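Local atomic coordinates of photosystem I subunit O (Chlorella ohadii, PDB entry 6ZZX), a protein that binds chlorophyll a and beta-carotene as a small membrane subunit of photosystem I, and probably takes part in light harvesting. Residues A39-N44 with D56-L61. Sequence-based numbering, arbitrary orientation.
With CLA (chlorophyll a), chain B.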
loop_
_atom_site.group_PDB
_atom_site.type_symbol
_atom_site.label_atom_id
_atom_site.label_comp_id
_atom_site.label_asym_id
_atom_site.label_seq_id
_atom_site.Cartn_x
_atom_site.Cartn_y
_atom_site.Cartn_z
ATOM N N ALA N 39 -9.139 -20.345 -70.756
ATOM C CA ALA N 39 -9.210 -19.177 -71.625
ATOM C C ALA N 39 -8.354 -18.049 -71.071
ATOM O O ALA N 39 -7.626 -17.386 -71.820
ATOM C CB ALA N 39 -10.661 -18.726 -71.789
ATOM N N SER N 40 -8.419 -17.823 -69.758
ATOM C CA SER N 40 -7.606 -16.779 -69.150
ATOM C C SER N 40 -6.126 -17.116 -69.271
ATOM O O SER N 40 -5.306 -16.237 -69.552
ATOM C CB SER N 40 -8.008 -16.584 -67.689
ATOM O OG SER N 40 -9.363 -16.186 -67.587
ATOM N N MET N 41 -5.773 -18.390 -69.084
ATOM C CA MET N 41 -4.382 -18.811 -69.204
ATOM C C MET N 41 -3.846 -18.555 -70.606
ATOM O O MET N 41 -2.706 -18.109 -70.773
ATOM C CB MET N 41 -4.260 -20.297 -68.868
ATOM C CG MET N 41 -2.838 -20.830 -68.888
ATOM S SD MET N 41 -2.757 -22.564 -68.401
ATOM C CE MET N 41 -1.013 -22.895 -68.628
ATOM N N LEU N 42 -4.653 -18.846 -71.626
ATOM C CA LEU N 42 -4.215 -18.657 -73.003
ATOM C C LEU N 42 -4.332 -17.215 -73.486
ATOM O O LEU N 42 -3.718 -16.869 -74.502
ATOM C CB LEU N 42 -5.013 -19.581 -73.926
ATOM C CG LEU N 42 -4.437 -19.845 -75.318
ATOM C CD1 LEU N 42 -3.391 -20.948 -75.268
ATOM C CD2 LEU N 42 -5.547 -20.196 -76.299
ATOM N N GLU N 43 -5.097 -16.364 -72.798
ATOM C CA GLU N 43 -5.260 -14.975 -73.220
ATOM C C GLU N 43 -4.399 -14.002 -72.420
ATOM O O GLU N 43 -3.554 -13.309 -72.993
ATOM C CB GLU N 43 -6.742 -14.583 -73.140
ATOM C CG GLU N 43 -7.610 -15.277 -74.185
ATOM C CD GLU N 43 -9.050 -14.806 -74.161
ATOM O OE1 GLU N 43 -9.374 -13.840 -74.883
ATOM O OE2 GLU N 43 -9.859 -15.404 -73.421
ATOM N N ASN N 44 -4.594 -13.931 -71.103
ATOM C CA ASN N 44 -3.819 -13.021 -70.267
ATOM C C ASN N 44 -2.369 -13.483 -70.181
ATOM O O ASN N 44 -1.869 -13.775 -69.090
ATOM C CB ASN N 44 -4.435 -12.926 -68.868
ATOM C CG ASN N 44 -3.854 -11.789 -68.044
ATOM O OD1 ASN N 44 -3.037 -11.007 -68.531
ATOM N ND2 ASN N 44 -4.271 -11.697 -66.787
ATOM N N ASP N 56 -6.706 -10.230 -60.745
ATOM C CA ASP N 56 -7.400 -10.386 -62.011
ATOM C C ASP N 56 -8.292 -11.618 -61.951
ATOM O O ASP N 56 -8.232 -12.414 -61.011
ATOM C CB ASP N 56 -6.396 -10.501 -63.163
ATOM C CG ASP N 56 -6.958 -10.010 -64.480
ATOM O OD1 ASP N 56 -8.084 -9.468 -64.483
ATOM O OD2 ASP N 56 -6.274 -10.170 -65.513
ATOM N N LYS N 57 -9.133 -11.768 -62.976
ATOM C CA LYS N 57 -10.013 -12.928 -63.033
ATOM C C LYS N 57 -9.196 -14.213 -63.057
ATOM O O LYS N 57 -9.586 -15.220 -62.451
ATOM C CB LYS N 57 -10.912 -12.834 -64.267
ATOM C CG LYS N 57 -11.965 -13.917 -64.374
ATOM C CD LYS N 57 -13.214 -13.551 -63.592
ATOM C CE LYS N 57 -14.428 -14.261 -64.158
ATOM N NZ LYS N 57 -14.248 -15.738 -64.159
ATOM N N PHE N 58 -8.050 -14.180 -63.739
ATOM C CA PHE N 58 -7.174 -15.341 -63.813
ATOM C C PHE N 58 -6.713 -15.791 -62.437
ATOM O O PHE N 58 -6.616 -16.993 -62.177
ATOM C CB PHE N 58 -5.967 -15.029 -64.691
ATOM C CG PHE N 58 -5.023 -16.180 -64.844
ATOM C CD1 PHE N 58 -5.326 -17.245 -65.670
ATOM C CD2 PHE N 58 -3.831 -16.199 -64.143
ATOM C CE1 PHE N 58 -4.454 -18.303 -65.797
ATOM C CE2 PHE N 58 -2.956 -17.251 -64.267
ATOM C CZ PHE N 58 -3.267 -18.303 -65.096
ATOM N N TRP N 59 -6.414 -14.846 -61.545
ATOM C CA TRP N 59 -5.942 -15.210 -60.213
ATOM C C TRP N 59 -6.979 -16.035 -59.457
ATOM O O TRP N 59 -6.672 -17.123 -58.954
ATOM C CB TRP N 59 -5.584 -13.951 -59.427
ATOM C CG TRP N 59 -4.276 -13.334 -59.810
ATOM C CD1 TRP N 59 -4.079 -12.081 -60.315
ATOM C CD2 TRP N 59 -2.978 -13.932 -59.708
ATOM N NE1 TRP N 59 -2.742 -11.866 -60.539
ATOM C CE2 TRP N 59 -2.044 -12.988 -60.175
ATOM C CE3 TRP N 59 -2.516 -15.178 -59.271
ATOM C CZ2 TRP N 59 -0.676 -13.247 -60.216
ATOM C CZ3 TRP N 59 -1.158 -15.433 -59.313
ATOM C CH2 TRP N 59 -0.255 -14.472 -59.784
ATOM N N ILE N 60 -8.215 -15.535 -59.370
ATOM C CA ILE N 60 -9.253 -16.264 -58.646
ATOM C C ILE N 60 -9.565 -17.588 -59.332
ATOM O O ILE N 60 -9.762 -18.613 -58.665
ATOM C CB ILE N 60 -10.513 -15.388 -58.464
ATOM C CG1 ILE N 60 -11.533 -16.096 -57.569
ATOM C CG2 ILE N 60 -11.134 -15.002 -59.797
ATOM C CD1 ILE N 60 -11.060 -16.310 -56.153
ATOM N N LEU N 61 -9.608 -17.600 -60.668
ATOM C CA LEU N 61 -9.896 -18.850 -61.366
ATOM C C LEU N 61 -8.819 -19.893 -61.093
ATOM O O LEU N 61 -9.127 -21.058 -60.815
ATOM C CB LEU N 61 -10.036 -18.601 -62.867
ATOM C CG LEU N 61 -11.208 -17.722 -63.304
ATOM C CD1 LEU N 61 -11.153 -17.471 -64.803
ATOM C CD2 LEU N 61 -12.533 -18.351 -62.904
HETATM MG MG CLA B . -1.164 -26.586 -62.811
HETATM C CHA CLA B . 0.390 -23.706 -61.709
HETATM C CHB CLA B . 0.370 -28.412 -60.315
HETATM C CHC CLA B . -2.787 -29.249 -63.886
HETATM C CHD CLA B . -2.740 -24.684 -65.351
HETATM N NA CLA B . 0.234 -26.127 -61.161
HETATM C C1A CLA B . 0.742 -24.922 -60.889
HETATM C C2A CLA B . 1.677 -24.947 -59.715
HETATM C C3A CLA B . 1.652 -26.429 -59.297
HETATM C C4A CLA B . 0.707 -27.048 -60.292
HETATM C CMA CLA B . 2.954 -27.134 -58.942
HETATM N NB CLA B . -1.211 -28.525 -62.189
HETATM C C1B CLA B . -0.500 -29.108 -61.180
HETATM C C2B CLA B . -0.792 -30.521 -61.129
HETATM C C3B CLA B . -1.681 -30.747 -62.149
HETATM C C4B CLA B . -1.934 -29.468 -62.805
HETATM C CMB CLA B . -0.208 -31.513 -60.156
HETATM C CAB CLA B . -2.330 -32.013 -62.572
HETATM C CBB CLA B . -2.822 -33.043 -61.584
HETATM N NC CLA B . -2.600 -26.895 -64.318
HETATM C C1C CLA B . -3.086 -28.088 -64.633
HETATM C C2C CLA B . -3.960 -28.058 -65.831
HETATM C C3C CLA B . -3.960 -26.745 -66.213
HETATM C C4C CLA B . -3.106 -26.030 -65.270
HETATM C CMC CLA B . -4.678 -29.218 -66.466
HETATM C CAC CLA B . -4.695 -26.150 -67.391
HETATM N ND CLA B . -1.229 -24.716 -63.455
HETATM C C1D CLA B . -1.876 -24.031 -64.440
HETATM C C2D CLA B . -1.546 -22.610 -64.419
HETATM C C3D CLA B . -0.662 -22.498 -63.351
HETATM C C4D CLA B . -0.484 -23.757 -62.788
HETATM C CMD CLA B . -1.953 -21.424 -65.245
HETATM C CAD CLA B . 0.133 -21.536 -62.619
HETATM O OBD CLA B . 0.021 -20.323 -62.683
HETATM C CBD CLA B . 0.886 -22.286 -61.559
HETATM C CGD CLA B . 2.355 -22.234 -61.867
HETATM O O1D CLA B . 2.878 -23.097 -62.554
HETATM O O2D CLA B . 3.102 -21.238 -61.398
#
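The F58 ring is the main side chain that helix 57-82 brings to this contact. Its CD1 meets S40 CB at 3.4 Å, at the ring edge and near its plane. One carbon further along, F58 CE1 approaches M41 CA at 3.4 Å and also touches M41 CB. The ring tip turns to pigment: F58 CZ lies 3.4 Å from methyl CMD of a chlorophyll a. M41 reaches the same methyl from helix 33-43, with SD 3.5 Å from CMD of that chlorophyll. Its CG is anti to the backbone N (chi1 -177°) and the chain stays extended beyond it, so SD and CE reach the pigment while CB stays against F58. S40 OG packs on L61 CD1 at 3.6 Å. This hydroxyl is hydrogen-bonded to A36 O, one turn back. At the polar end, N44 and D56 meet tip to tip. N44 ND2 is 2.8 Å from D56 OD2, but the angle is poor for a hydrogen bond and the two planes stand 80° apart. D56 sits at the N-cap position of helix 57-82 without a capping bond; OD1 takes a weak bond from K57 N.

In the second shell, F37 meets the F58 ring and P52 touches both F58 and N44. The two helix segments run roughly antiparallel, at 136°, with axes 9.7 Å apart. An alanine in place of F58 would probably loosen this packing and leave the chlorophyll methyl with M41 as its remaining neighbour from the two segments. No hydrogen bond joins the segments. The helices are thus joined mainly by apolar packing, with one close but poorly aligned amide-carboxylate approach, and F58 and M41 present a ring edge and a thioether to one chlorophyll methyl in the PsaO transmembrane domain.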